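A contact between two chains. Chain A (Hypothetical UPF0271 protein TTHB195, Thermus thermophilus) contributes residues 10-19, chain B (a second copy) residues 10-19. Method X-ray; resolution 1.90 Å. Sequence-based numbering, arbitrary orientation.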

ATOM      1  N   GLY A  10     -18.110   6.971  -2.890  1.00 33.06           N
ATOM      2  CA  GLY A  10     -17.069   6.936  -1.875  1.00 34.41           C
ATOM      3  C   GLY A  10     -15.786   6.272  -2.356  1.00 34.40           C
ATOM      4  O   GLY A  10     -15.040   5.701  -1.567  1.00 32.95           O
ATOM      5  N   GLU A  11     -15.510   6.360  -3.650  1.00 34.40           N
ATOM      6  CA  GLU A  11     -14.311   5.724  -4.186  1.00 36.31           C
ATOM      7  C   GLU A  11     -13.057   6.598  -4.165  1.00 35.28           C
ATOM      8  O   GLU A  11     -11.969   6.141  -4.533  1.00 35.33           O
ATOM      9  CB  GLU A  11     -14.612   5.195  -5.592  1.00 38.44           C
ATOM     10  CG  GLU A  11     -15.892   4.364  -5.596  1.00 43.26           C
ATOM     11  CD  GLU A  11     -16.061   3.500  -6.828  1.00 45.29           C
ATOM     12  OE1 GLU A  11     -16.427   4.036  -7.895  1.00 47.36           O
ATOM     13  OE2 GLU A  11     -15.837   2.276  -6.719  1.00 46.95           O
ATOM     14  N   SER A  12     -13.208   7.845  -3.719  1.00 33.93           N
ATOM     15  CA  SER A  12     -12.081   8.769  -3.621  1.00 34.14           C
ATOM     16  C   SER A  12     -11.065   8.183  -2.640  1.00 34.26           C
ATOM     17  O   SER A  12     -11.434   7.466  -1.703  1.00 32.30           O
ATOM     18  CB  SER A  12     -12.544  10.138  -3.103  1.00 34.21           C
ATOM     19  OG  SER A  12     -13.466  10.751  -3.989  1.00 36.88           O
ATOM     20  N   TYR A  13      -9.792   8.496  -2.846  1.00 33.65           N
ATOM     21  CA  TYR A  13      -8.748   7.979  -1.969  1.00 34.11           C
ATOM     22  C   TYR A  13      -7.794   9.095  -1.562  1.00 34.37           C
ATOM     23  O   TYR A  13      -7.048   9.621  -2.394  1.00 33.65           O
ATOM     24  CB  TYR A  13      -7.968   6.869  -2.683  1.00 34.86           C
ATOM     25  CG  TYR A  13      -7.049   6.095  -1.764  1.00 36.16           C
ATOM     26  CD1 TYR A  13      -7.509   4.978  -1.060  1.00 34.79           C
ATOM     27  CD2 TYR A  13      -5.723   6.494  -1.576  1.00 36.52           C
ATOM     28  CE1 TYR A  13      -6.668   4.277  -0.192  1.00 37.79           C
ATOM     29  CE2 TYR A  13      -4.877   5.798  -0.712  1.00 37.52           C
ATOM     30  CZ  TYR A  13      -5.353   4.697  -0.027  1.00 38.53           C
ATOM     31  OH  TYR A  13      -4.509   4.012   0.823  1.00 43.30           O
ATOM     32  N   GLY A  14      -7.810   9.443  -0.279  1.00 33.46           N
ATOM     33  CA  GLY A  14      -6.946  10.506   0.200  1.00 33.53           C
ATOM     34  C   GLY A  14      -7.190  11.795  -0.567  1.00 35.15           C
ATOM     35  O   GLY A  14      -8.323  12.270  -0.659  1.00 32.35           O
ATOM     36  N   ALA A  15      -6.124  12.355  -1.128  1.00 35.39           N
ATOM     37  CA  ALA A  15      -6.212  13.590  -1.896  1.00 36.31           C
ATOM     38  C   ALA A  15      -6.799  13.363  -3.290  1.00 37.53           C
ATOM     39  O   ALA A  15      -7.150  14.323  -3.977  1.00 37.51           O
ATOM     40  CB  ALA A  15      -4.822  14.225  -2.015  1.00 37.56           C
ATOM     41  N   PHE A  16      -6.908  12.100  -3.701  1.00 35.59           N
ATOM     42  CA  PHE A  16      -7.437  11.759  -5.024  1.00 37.63           C
ATOM     43  C   PHE A  16      -8.963  11.678  -5.074  1.00 39.65           C
ATOM     44  O   PHE A  16      -9.548  10.622  -4.827  1.00 39.57           O
ATOM     45  CB  PHE A  16      -6.855  10.424  -5.499  1.00 37.07           C
ATOM     46  CG  PHE A  16      -5.352  10.406  -5.570  1.00 38.69           C
ATOM     47  CD1 PHE A  16      -4.676  11.186  -6.509  1.00 38.90           C
ATOM     48  CD2 PHE A  16      -4.611   9.630  -4.686  1.00 37.41           C
ATOM     49  CE1 PHE A  16      -3.281  11.192  -6.563  1.00 39.46           C
ATOM     50  CE2 PHE A  16      -3.211   9.632  -4.732  1.00 39.45           C
ATOM     51  CZ  PHE A  16      -2.549  10.416  -5.673  1.00 39.65           C
ATOM     52  N   ALA A  17      -9.605  12.795  -5.396  1.00 40.67           N
ATOM     53  CA  ALA A  17     -11.059  12.822  -5.494  1.00 42.03           C
ATOM     54  C   ALA A  17     -11.483  11.972  -6.695  1.00 42.80           C
ATOM     55  O   ALA A  17     -10.841  12.005  -7.751  1.00 43.33           O
ATOM     56  CB  ALA A  17     -11.544  14.265  -5.660  1.00 43.39           C
ATOM     57  N   TYR A  18     -12.551  11.199  -6.530  1.00 42.84           N
ATOM     58  CA  TYR A  18     -13.047  10.350  -7.611  1.00 43.69           C
ATOM     59  C   TYR A  18     -14.577  10.331  -7.677  1.00 43.69           C
ATOM     60  O   TYR A  18     -15.254  10.309  -6.648  1.00 42.79           O
ATOM     61  CB  TYR A  18     -12.542   8.915  -7.433  1.00 45.87           C
ATOM     62  CG  TYR A  18     -12.753   8.041  -8.651  1.00 48.12           C
ATOM     63  CD1 TYR A  18     -11.797   7.987  -9.665  1.00 48.48           C
ATOM     64  CD2 TYR A  18     -13.920   7.287  -8.801  1.00 49.17           C
ATOM     65  CE1 TYR A  18     -11.995   7.202 -10.800  1.00 50.30           C
ATOM     66  CE2 TYR A  18     -14.129   6.501  -9.934  1.00 50.30           C
ATOM     67  CZ  TYR A  18     -13.161   6.465 -10.928  1.00 50.94           C
ATOM     68  OH  TYR A  18     -13.359   5.692 -12.050  1.00 53.52           O
ATOM     69  N   GLY A  19     -15.111  10.337  -8.894  1.00 44.33           N
ATOM     70  CA  GLY A  19     -16.552  10.298  -9.076  1.00 44.41           C
ATOM     71  C   GLY A  19     -17.268  11.625  -8.901  1.00 44.85           C
ATOM     72  O   GLY A  19     -16.646  12.684  -8.888  1.00 45.41           O
TER
ATOM     73  N   GLY B  10       2.745  14.487 -12.943  1.00 33.06           N
ATOM     74  CA  GLY B  10       2.768  13.035 -12.861  1.00 34.41           C
ATOM     75  C   GLY B  10       2.340  12.505 -11.499  1.00 34.40           C
ATOM     76  O   GLY B  10       2.769  11.436 -11.078  1.00 32.95           O
ATOM     77  N   GLU B  11       1.476  13.239 -10.811  1.00 34.40           N
ATOM     78  CA  GLU B  11       1.042  12.806  -9.487  1.00 36.31           C
ATOM     79  C   GLU B  11      -0.185  11.895  -9.480  1.00 35.28           C
ATOM     80  O   GLU B  11      -0.601  11.413  -8.420  1.00 35.33           O
ATOM     81  CB  GLU B  11       0.839  14.039  -8.601  1.00 38.44           C
ATOM     82  CG  GLU B  11       2.057  14.957  -8.660  1.00 43.26           C
ATOM     83  CD  GLU B  11       2.111  15.981  -7.547  1.00 45.29           C
ATOM     84  OE1 GLU B  11       1.373  16.987  -7.618  1.00 47.36           O
ATOM     85  OE2 GLU B  11       2.907  15.782  -6.605  1.00 46.95           O
ATOM     86  N   SER B  12      -0.748  11.644 -10.662  1.00 33.93           N
ATOM     87  CA  SER B  12      -1.906  10.764 -10.792  1.00 34.14           C
ATOM     88  C   SER B  12      -1.504   9.369 -10.312  1.00 34.26           C
ATOM     89  O   SER B  12      -0.339   8.974 -10.427  1.00 32.30           O
ATOM     90  CB  SER B  12      -2.361  10.676 -12.256  1.00 34.21           C
ATOM     91  OG  SER B  12      -2.781  11.937 -12.752  1.00 36.88           O
ATOM     92  N   TYR B  13      -2.466   8.621  -9.785  1.00 33.65           N
ATOM     93  CA  TYR B  13      -2.179   7.280  -9.291  1.00 34.11           C
ATOM     94  C   TYR B  13      -3.225   6.294  -9.793  1.00 34.37           C
ATOM     95  O   TYR B  13      -4.393   6.356  -9.396  1.00 33.65           O
ATOM     96  CB  TYR B  13      -2.164   7.280  -7.758  1.00 34.86           C
ATOM     97  CG  TYR B  13      -1.614   6.003  -7.163  1.00 36.16           C
ATOM     98  CD1 TYR B  13      -0.244   5.850  -6.929  1.00 34.79           C
ATOM     99  CD2 TYR B  13      -2.460   4.935  -6.856  1.00 36.52           C
ATOM    100  CE1 TYR B  13       0.268   4.661  -6.403  1.00 37.79           C
ATOM    101  CE2 TYR B  13      -1.957   3.745  -6.329  1.00 37.52           C
ATOM    102  CZ  TYR B  13      -0.599   3.616  -6.106  1.00 38.53           C
ATOM    103  OH  TYR B  13      -0.109   2.437  -5.582  1.00 43.30           O
ATOM    104  N   GLY B  14      -2.801   5.375 -10.655  1.00 33.46           N
ATOM    105  CA  GLY B  14      -3.728   4.400 -11.199  1.00 33.53           C
ATOM    106  C   GLY B  14      -4.897   5.084 -11.888  1.00 35.15           C
ATOM    107  O   GLY B  14      -4.706   5.926 -12.767  1.00 32.35           O
ATOM    108  N   ALA B  15      -6.109   4.729 -11.478  1.00 35.39           N
ATOM    109  CA  ALA B  15      -7.320   5.307 -12.048  1.00 36.31           C
ATOM    110  C   ALA B  15      -7.583   6.722 -11.530  1.00 37.53           C
ATOM    111  O   ALA B  15      -8.429   7.432 -12.076  1.00 37.51           O
ATOM    112  CB  ALA B  15      -8.520   4.407 -11.733  1.00 37.56           C
ATOM    113  N   PHE B  16      -6.860   7.128 -10.486  1.00 35.59           N
ATOM    114  CA  PHE B  16      -7.037   8.455  -9.890  1.00 37.63           C
ATOM    115  C   PHE B  16      -6.241   9.554 -10.593  1.00 39.65           C
ATOM    116  O   PHE B  16      -5.086   9.814 -10.253  1.00 39.57           O
ATOM    117  CB  PHE B  16      -6.643   8.427  -8.411  1.00 37.07           C
ATOM    118  CG  PHE B  16      -7.422   7.432  -7.593  1.00 38.69           C
ATOM    119  CD1 PHE B  16      -8.785   7.614  -7.363  1.00 38.90           C
ATOM    120  CD2 PHE B  16      -6.799   6.303  -7.071  1.00 37.41           C
ATOM    121  CE1 PHE B  16      -9.517   6.681  -6.625  1.00 39.46           C
ATOM    122  CE2 PHE B  16      -7.526   5.362  -6.332  1.00 39.45           C
ATOM    123  CZ  PHE B  16      -8.887   5.554  -6.111  1.00 39.65           C
ATOM    124  N   ALA B  17      -6.862  10.202 -11.573  1.00 40.67           N
ATOM    125  CA  ALA B  17      -6.203  11.283 -12.293  1.00 42.03           C
ATOM    126  C   ALA B  17      -6.015  12.463 -11.336  1.00 42.80           C
ATOM    127  O   ALA B  17      -6.902  12.773 -10.533  1.00 43.33           O
ATOM    128  CB  ALA B  17      -7.049  11.700 -13.499  1.00 43.39           C
ATOM    129  N   TYR B  18      -4.856  13.110 -11.407  1.00 42.84           N
ATOM    130  CA  TYR B  18      -4.572  14.254 -10.544  1.00 43.69           C
ATOM    131  C   TYR B  18      -3.826  15.368 -11.285  1.00 43.69           C
ATOM    132  O   TYR B  18      -2.942  15.101 -12.101  1.00 42.79           O
ATOM    133  CB  TYR B  18      -3.734  13.816  -9.339  1.00 45.87           C
ATOM    134  CG  TYR B  18      -3.646  14.860  -8.248  1.00 48.12           C
ATOM    135  CD1 TYR B  18      -4.609  14.924  -7.240  1.00 48.48           C
ATOM    136  CD2 TYR B  18      -2.613  15.802  -8.235  1.00 49.17           C
ATOM    137  CE1 TYR B  18      -4.546  15.897  -6.245  1.00 50.30           C
ATOM    138  CE2 TYR B  18      -2.543  16.781  -7.245  1.00 50.30           C
ATOM    139  CZ  TYR B  18      -3.514  16.822  -6.254  1.00 50.94           C
ATOM    140  OH  TYR B  18      -3.453  17.786  -5.274  1.00 53.52           O
ATOM    141  N   GLY B  19      -4.187  16.612 -10.991  1.00 44.33           N
ATOM    142  CA  GLY B  19      -3.531  17.747 -11.618  1.00 44.41           C
ATOM    143  C   GLY B  19      -4.005  18.083 -13.020  1.00 44.85           C
ATOM    144  O   GLY B  19      -5.048  17.611 -13.466  1.00 45.41           O
TER

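This is a symmetric, largely apolar contact in which two copies of one loop meet across an exact two-fold axis and each inserts a phenylalanine into the other. Neither stretch forms regular helix or strand. No hydrogen bond crosses between them. The two together bury 464 Å².

F16(A) and F16(B) lie at the centre. Their CA atoms are 5.9 Å apart, and CB of F16(A) is 3.5 Å from CB of F16(B). Both CA-to-CB bonds point toward the other stretch, so the side chains pass each other near the axis. The two rings are near parallel, with planes at 22°, but they are slid apart and barely overlap. Their centroids are 5.9 Å apart. Each ring also contacts other residues of the partner loop.

The ring of F16(B) is received by E11(A), Y13(A) and Y18(A). CB of Y13(A) sits over one face, 4.2 Å from the ring centroid and 27° off the ring normal, a CH-pi contact. The same CB is 3.8 Å from CZ of F16(B). At the ring edge, the backbone O of E11(A) lies 3.3 Å from CE1 of F16(B). An aromatic ring carries its slight positive charge on its edge hydrogens, so a carbonyl oxygen is well placed there. Y18(A) adds an oblique aromatic contact: its CD1 is 3.8 Å from CD1 of F16(B), and the ring planes meet at 85°. The two-fold repeats all of this around F16(A).

Y18(A) also meets A15(B). CE1 of Y18(A) is 3.8 Å from the backbone O of A15(B), which lies near the plane of the tyrosine ring. Y13(A) behaves differently. Its CA-to-CB bond points toward the partner, but the end of its side chain leads away.

The shape of each loop is held by its own hydrogen bonds. A type II' beta turn runs from Y13(A) to F16(A). Within it, F16(A) N donates to Y13(A) O at 2.8 Å, and Y13(A) N donates to F16(A) O at 2.9 Å. G14(A) has phi/psi of 57/-126; its positive phi favours glycine. Beyond the turn, Y18(A) N donates to S12(A) OG at 2.7 Å. This bond ties Y18(A) to the residue just before the turn, while the CA-to-CB bond of S12(A) points away from the partner. Chain B has the same bonds. The carboxylate of E11(A) takes no part across the contact; its OE2 is hydrogen-bonded elsewhere in the structure.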